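Local atomic coordinates of chitin binding protein (Streptomyces lividans, PDB entry 5FTZ), a protein that probably binds chitin and cleaves its chains oxidatively, as a copper-dependent lytic polysaccharide monooxygenase of the AA10 family. Residues G2-P7 and I151-T156; G17-C22 and A69-R74. All coordinates share one frame; numbering follows the deposited sequence.

In the fold
Interaction 1 lies about 4 Å from the centre of the chain, where the two sheets pack on each other; interaction 2 lies about 14 Å from it, where the loop after helix 10-15 meets the approach to strand 73-74. Their centres are about 16 Å apart, and in sequence interaction 2 falls within the loop closed by interaction 1. They meet where Pro7 CB packs 4.3 Å from Thr73 OG1, and both reach the sheet that contains strand 162-171. Interaction 1 is the one beside the metal: Gly2 follows His1, a copper ligand together with His91, and the Trp155 side chain is about 5 Å from a bound copper ion.

Interaction 1: residues G2-P7 and I151-T156; sequences GYTDLP and ILAVWT
A backbone nitrogen, not a side chain, meets the indole of Trp155: Gly2 N sits at the ring edge, near the ring plane, 3.8 Å from Trp155 CZ3. Glycine suits this place because the main chain itself comes up to the tryptophan, with no side chain between them. Trp155 holds its CG anti to its own backbone N (chi1 169°), which carries the six-membered ring up to strand 2-6. The indole is gripped from elsewhere too: Phe96 stacks on it, Trp85 meets it edge-to-face, and NE1 is hydrogen-bonded to Thr93 OG1, which satisfies a buried polar group.

Further along, small groups fill the interface. The methyl CG2 of Thr4 rests 3.8 Å from Ala153 CB, where alanine keeps the strands close: the CA atoms of Thr4 and Ala153 are 7.5 Å apart, the shortest spacing in the register. At the far end Pro7 CG lies 4.4 Å from Ile151 CD1. Ile151 stretches CD1 out along an extended chain (chi2 171°), while Pro7, after a cis peptide, turns its ring inward as strand 2-6 ends; just before it, Asp5 and Leu6 both face Arg84 in a classic beta bulge.

The segments run nearly antiparallel, 157° apart, yet beyond the Gly2 end they touch through apolar groups, and they belong to different sheets: strand 2-6 pairs with strand 80-87, strand 148-157 with strands 93-100 and 162-171. This is the face-to-face packing of the immunoglobulin-like beta sandwich of AA10 enzymes, and the Gly2 end of the contact directly follows His1, which with His91 binds a copper ion.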
loop_
_atom_site.group_PDB
_atom_site.type_symbol
_atom_site.label_atom_id
_atom_site.label_comp_id
_atom_site.label_asym_id
_atom_site.label_seq_id
_atom_site.Cartn_x
_atom_site.Cartn_y
_atom_site.Cartn_z
ATOM N N GLY A 2 17.622 6.385 -4.370
ATOM C CA GLY A 2 17.841 6.923 -5.692
ATOM C C GLY A 2 18.107 8.402 -5.661
ATOM O O GLY A 2 18.007 9.038 -4.614
ATOM N N TYR A 3 18.328 8.972 -6.852
ATOM C CA TYR A 3 18.629 10.399 -6.980
ATOM C C TYR A 3 18.259 10.810 -8.401
ATOM O O TYR A 3 18.159 9.978 -9.302
ATOM C CB TYR A 3 20.139 10.663 -6.732
ATOM C CG TYR A 3 21.055 9.803 -7.529
ATOM C CD1 TYR A 3 21.403 10.128 -8.830
ATOM C CD2 TYR A 3 21.526 8.616 -7.018
ATOM C CE1 TYR A 3 22.148 9.272 -9.623
ATOM C CE2 TYR A 3 22.350 7.760 -7.764
ATOM C CZ TYR A 3 22.653 8.099 -9.077
ATOM O OH TYR A 3 23.471 7.334 -9.885
ATOM N N THR A 4 18.229 12.093 -8.638
ATOM C CA THR A 4 18.028 12.586 -9.995
ATOM C C THR A 4 19.378 12.764 -10.685
ATOM O O THR A 4 20.332 13.322 -10.119
ATOM C CB THR A 4 17.295 13.926 -10.011
ATOM O OG1 THR A 4 17.848 14.712 -8.986
ATOM C CG2 THR A 4 15.790 13.771 -9.757
ATOM N N ASP A 5 19.418 12.328 -11.928
ATOM C CA ASP A 5 20.577 12.646 -12.774
ATOM C C ASP A 5 20.240 13.593 -13.922
ATOM O O ASP A 5 21.151 14.091 -14.525
ATOM C CB ASP A 5 21.376 11.402 -13.226
ATOM C CG ASP A 5 20.710 10.633 -14.219
ATOM O OD1 ASP A 5 19.521 10.770 -14.438
ATOM O OD2 ASP A 5 21.383 9.808 -14.906
ATOM N N LEU A 6 18.967 13.942 -14.087
ATOM C CA LEU A 6 18.566 15.031 -14.993
ATOM C C LEU A 6 17.455 15.819 -14.335
ATOM O O LEU A 6 16.383 15.247 -14.077
ATOM C CB LEU A 6 18.063 14.555 -16.378
ATOM C CG LEU A 6 19.081 13.891 -17.241
ATOM C CD1 LEU A 6 18.415 13.215 -18.411
ATOM C CD2 LEU A 6 20.150 14.894 -17.702
ATOM N N PRO A 7 17.654 17.118 -14.022
ATOM C CA PRO A 7 18.933 17.818 -14.032
ATOM C C PRO A 7 19.797 17.229 -12.899
ATOM O O PRO A 7 19.250 16.885 -11.841
ATOM C CB PRO A 7 18.512 19.267 -13.707
ATOM C CG PRO A 7 17.254 19.165 -12.915
ATOM C CD PRO A 7 16.594 17.877 -13.335
ATOM N N ILE A 151 16.250 23.439 -8.536
ATOM C CA ILE A 151 15.122 22.539 -8.641
ATOM C C ILE A 151 15.254 21.503 -7.573
ATOM O O ILE A 151 16.316 20.830 -7.477
ATOM C CB ILE A 151 14.988 21.939 -10.070
ATOM C CG1 ILE A 151 14.615 23.029 -11.092
ATOM C CG2 ILE A 151 13.996 20.764 -10.016
ATOM C CD1 ILE A 151 14.646 22.665 -12.560
ATOM N N LEU A 152 14.243 21.355 -6.763
ATOM C CA LEU A 152 14.128 20.322 -5.707
ATOM C C LEU A 152 13.204 19.250 -6.179
ATOM O O LEU A 152 12.027 19.529 -6.482
ATOM C CB LEU A 152 13.645 20.938 -4.393
ATOM C CG LEU A 152 13.358 19.933 -3.278
ATOM C CD1 LEU A 152 14.611 19.299 -2.770
ATOM C CD2 LEU A 152 12.580 20.594 -2.150
ATOM N N ALA A 153 13.702 18.014 -6.217
ATOM C CA ALA A 153 12.935 16.838 -6.573
ATOM C C ALA A 153 12.698 16.040 -5.336
ATOM O O ALA A 153 13.619 15.809 -4.560
ATOM C CB ALA A 153 13.721 16.057 -7.614
ATOM N N VAL A 154 11.452 15.656 -5.134
ATOM C CA VAL A 154 11.046 14.890 -3.967
ATOM C C VAL A 154 10.312 13.633 -4.404
ATOM O O VAL A 154 9.310 13.709 -5.120
ATOM C CB VAL A 154 10.195 15.744 -3.025
ATOM C CG1 VAL A 154 9.937 14.921 -1.751
ATOM C CG2 VAL A 154 10.862 17.074 -2.655
ATOM N N TRP A 155 10.842 12.485 -3.990
ATOM C CA TRP A 155 10.271 11.167 -4.280
ATOM C C TRP A 155 9.678 10.592 -2.999
ATOM O O TRP A 155 10.406 10.289 -2.089
ATOM C CB TRP A 155 11.381 10.281 -4.830
ATOM C CG TRP A 155 11.022 8.828 -4.929
ATOM C CD1 TRP A 155 9.811 8.299 -5.230
ATOM C CD2 TRP A 155 11.923 7.709 -4.792
ATOM N NE1 TRP A 155 9.884 6.898 -5.235
ATOM C CE2 TRP A 155 11.187 6.537 -5.016
ATOM C CE3 TRP A 155 13.297 7.603 -4.529
ATOM C CZ2 TRP A 155 11.769 5.268 -4.916
ATOM C CZ3 TRP A 155 13.861 6.365 -4.501
ATOM C CH2 TRP A 155 13.101 5.222 -4.675
ATOM N N THR A 156 8.350 10.472 -2.947
ATOM C CA THR A 156 7.694 9.982 -1.742
ATOM C C THR A 156 7.376 8.506 -1.864
ATOM O O THR A 156 6.781 8.062 -2.851
ATOM C CB THR A 156 6.451 10.776 -1.432
ATOM O OG1 THR A 156 6.801 12.165 -1.225
ATOM C CG2 THR A 156 5.725 10.236 -0.181
#

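Interaction 2: residues G17-C22 and A69-R74; sequences GTVGGC and AWPTTR
Val19 carries this contact by dividing its two methyls between neighbouring residues. CG2 presses on the pyrrolidine ring of Pro71, 3.6 Å from Pro71 CD and 3.8 Å from Pro71 CG, while CG1 comes obliquely to the indole and stops 4.0 Å from Trp70 CZ3. The division follows from the first torsion: with CG1 opposite the backbone N (chi1 168°), CG2 falls beside that nitrogen, and one branch faces each partner. A beta-branched residue is well suited to such a fork, and the Val19 and Trp70 side chains cross at about a right angle. Nearer the surface, Thr18 adds its methyl, CG2, 4.0 Å from Pro71 CG. Its hydroxyl is engaged elsewhere, OG1 being hydrogen-bonded to Asn16 OD1, so threonine offers an apolar branch to the proline and a polar one to its own loop.

In the next shell, Trp70 has its ring N-H and its pi system both in use: NE1 hydrogen-bonds to Ser61 O, which probably helps to fix the rotation of the indole, and Arg10 makes a cation-pi contact with the ring. The loop can bend this way partly because of its glycines: Gly17 leaves the helix with phi 97° and Gly21 also has positive phi.

Within the fold, residues 17-22 follow helix 10-15 and are tied back to it twice, by the backbone hydrogen bond of Val19 with Val13 and by the disulfide between Cys22 and Cys14. Residues 69-74 lead into strand 73-74, where Thr73 makes backbone hydrogen bonds with strand 162-171. The contact thus joins the helix-bearing loop region to the edge of the sandwich.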
loop_
_atom_site.group_PDB
_atom_site.type_symbol
_atom_site.label_atom_id
_atom_site.label_comp_id
_atom_site.label_asym_id
_atom_site.label_seq_id
_atom_site.Cartn_x
_atom_site.Cartn_y
_atom_site.Cartn_z
ATOM N N GLY A 17 32.564 12.942 -9.434
ATOM C CA GLY A 17 33.894 13.511 -9.612
ATOM C C GLY A 17 33.869 14.959 -9.992
ATOM O O GLY A 17 34.923 15.586 -10.126
ATOM N N THR A 18 32.686 15.526 -10.209
ATOM C CA THR A 18 32.618 16.888 -10.674
ATOM C C THR A 18 32.949 17.887 -9.572
ATOM O O THR A 18 33.489 18.964 -9.875
ATOM C CB THR A 18 31.227 17.200 -11.273
ATOM O OG1 THR A 18 30.974 16.237 -12.335
ATOM C CG2 THR A 18 31.185 18.573 -11.908
ATOM N N VAL A 19 32.561 17.554 -8.356
ATOM C CA VAL A 19 32.771 18.378 -7.178
ATOM C C VAL A 19 33.503 17.529 -6.192
ATOM O O VAL A 19 33.050 16.443 -5.857
ATOM C CB VAL A 19 31.382 18.796 -6.584
ATOM C CG1 VAL A 19 31.477 19.407 -5.229
ATOM C CG2 VAL A 19 30.719 19.767 -7.550
ATOM N N GLY A 20 34.587 18.050 -5.660
ATOM C CA GLY A 20 35.332 17.343 -4.623
ATOM C C GLY A 20 34.963 17.791 -3.222
ATOM O O GLY A 20 34.318 18.825 -3.024
ATOM N N GLY A 21 35.358 17.042 -2.208
ATOM C CA GLY A 21 35.266 17.485 -0.825
ATOM C C GLY A 21 33.921 17.279 -0.139
ATOM O O GLY A 21 33.728 17.760 0.949
ATOM N N CYS A 22 33.011 16.477 -0.715
ATOM C CA CYS A 22 31.653 16.411 -0.194
ATOM C C CYS A 22 31.450 15.456 0.934
ATOM O O CYS A 22 30.367 15.518 1.552
ATOM C CB CYS A 22 30.644 15.974 -1.259
ATOM S SG CYS A 22 30.550 17.077 -2.713
ATOM N N ALA A 69 31.102 28.329 -6.759
ATOM C CA ALA A 69 29.722 28.032 -7.087
ATOM C C ALA A 69 29.499 26.558 -7.456
ATOM O O ALA A 69 30.344 25.882 -8.024
ATOM C CB ALA A 69 29.280 28.889 -8.259
ATOM N N TRP A 70 28.347 26.020 -7.082
ATOM C CA TRP A 70 27.970 24.725 -7.577
ATOM C C TRP A 70 27.903 24.751 -9.079
ATOM O O TRP A 70 27.514 25.731 -9.653
ATOM C CB TRP A 70 26.606 24.277 -7.059
ATOM C CG TRP A 70 26.532 23.966 -5.583
ATOM C CD1 TRP A 70 26.043 24.775 -4.605
ATOM C CD2 TRP A 70 26.907 22.732 -4.957
ATOM N NE1 TRP A 70 26.122 24.137 -3.422
ATOM C CE2 TRP A 70 26.659 22.882 -3.596
ATOM C CE3 TRP A 70 27.424 21.522 -5.425
ATOM C CZ2 TRP A 70 26.893 21.857 -2.688
ATOM C CZ3 TRP A 70 27.652 20.508 -4.491
ATOM C CH2 TRP A 70 27.386 20.683 -3.180
ATOM N N PRO A 71 28.309 23.651 -9.732
ATOM C CA PRO A 71 28.060 23.584 -11.190
ATOM C C PRO A 71 26.602 23.548 -11.481
ATOM O O PRO A 71 25.817 22.996 -10.697
ATOM C CB PRO A 71 28.713 22.269 -11.621
ATOM C CG PRO A 71 28.823 21.465 -10.424
ATOM C CD PRO A 71 28.873 22.397 -9.233
ATOM N N THR A 72 26.210 24.065 -12.637
ATOM C CA THR A 72 24.777 24.129 -12.976
ATOM C C THR A 72 24.493 23.489 -14.332
ATOM O O THR A 72 25.362 23.443 -15.207
ATOM C CB THR A 72 24.249 25.562 -13.079
ATOM O OG1 THR A 72 24.831 26.220 -14.208
ATOM C CG2 THR A 72 24.522 26.416 -11.881
ATOM N N THR A 73 23.256 23.045 -14.513
ATOM C CA THR A 73 22.732 22.586 -15.768
ATOM C C THR A 73 21.981 23.773 -16.386
ATOM O O THR A 73 21.081 24.358 -15.770
ATOM C CB THR A 73 21.790 21.421 -15.571
ATOM O OG1 THR A 73 22.472 20.318 -14.954
ATOM C CG2 THR A 73 21.180 20.922 -16.891
ATOM N N ARG A 74 22.325 24.143 -17.611
ATOM C CA ARG A 74 21.601 25.164 -18.353
ATOM C C ARG A 74 20.287 24.639 -18.854
ATOM O O ARG A 74 20.226 23.534 -19.413
ATOM C CB ARG A 74 22.441 25.616 -19.549
ATOM C CG ARG A 74 23.430 26.707 -19.131
ATOM C CD ARG A 74 22.865 28.133 -19.342
#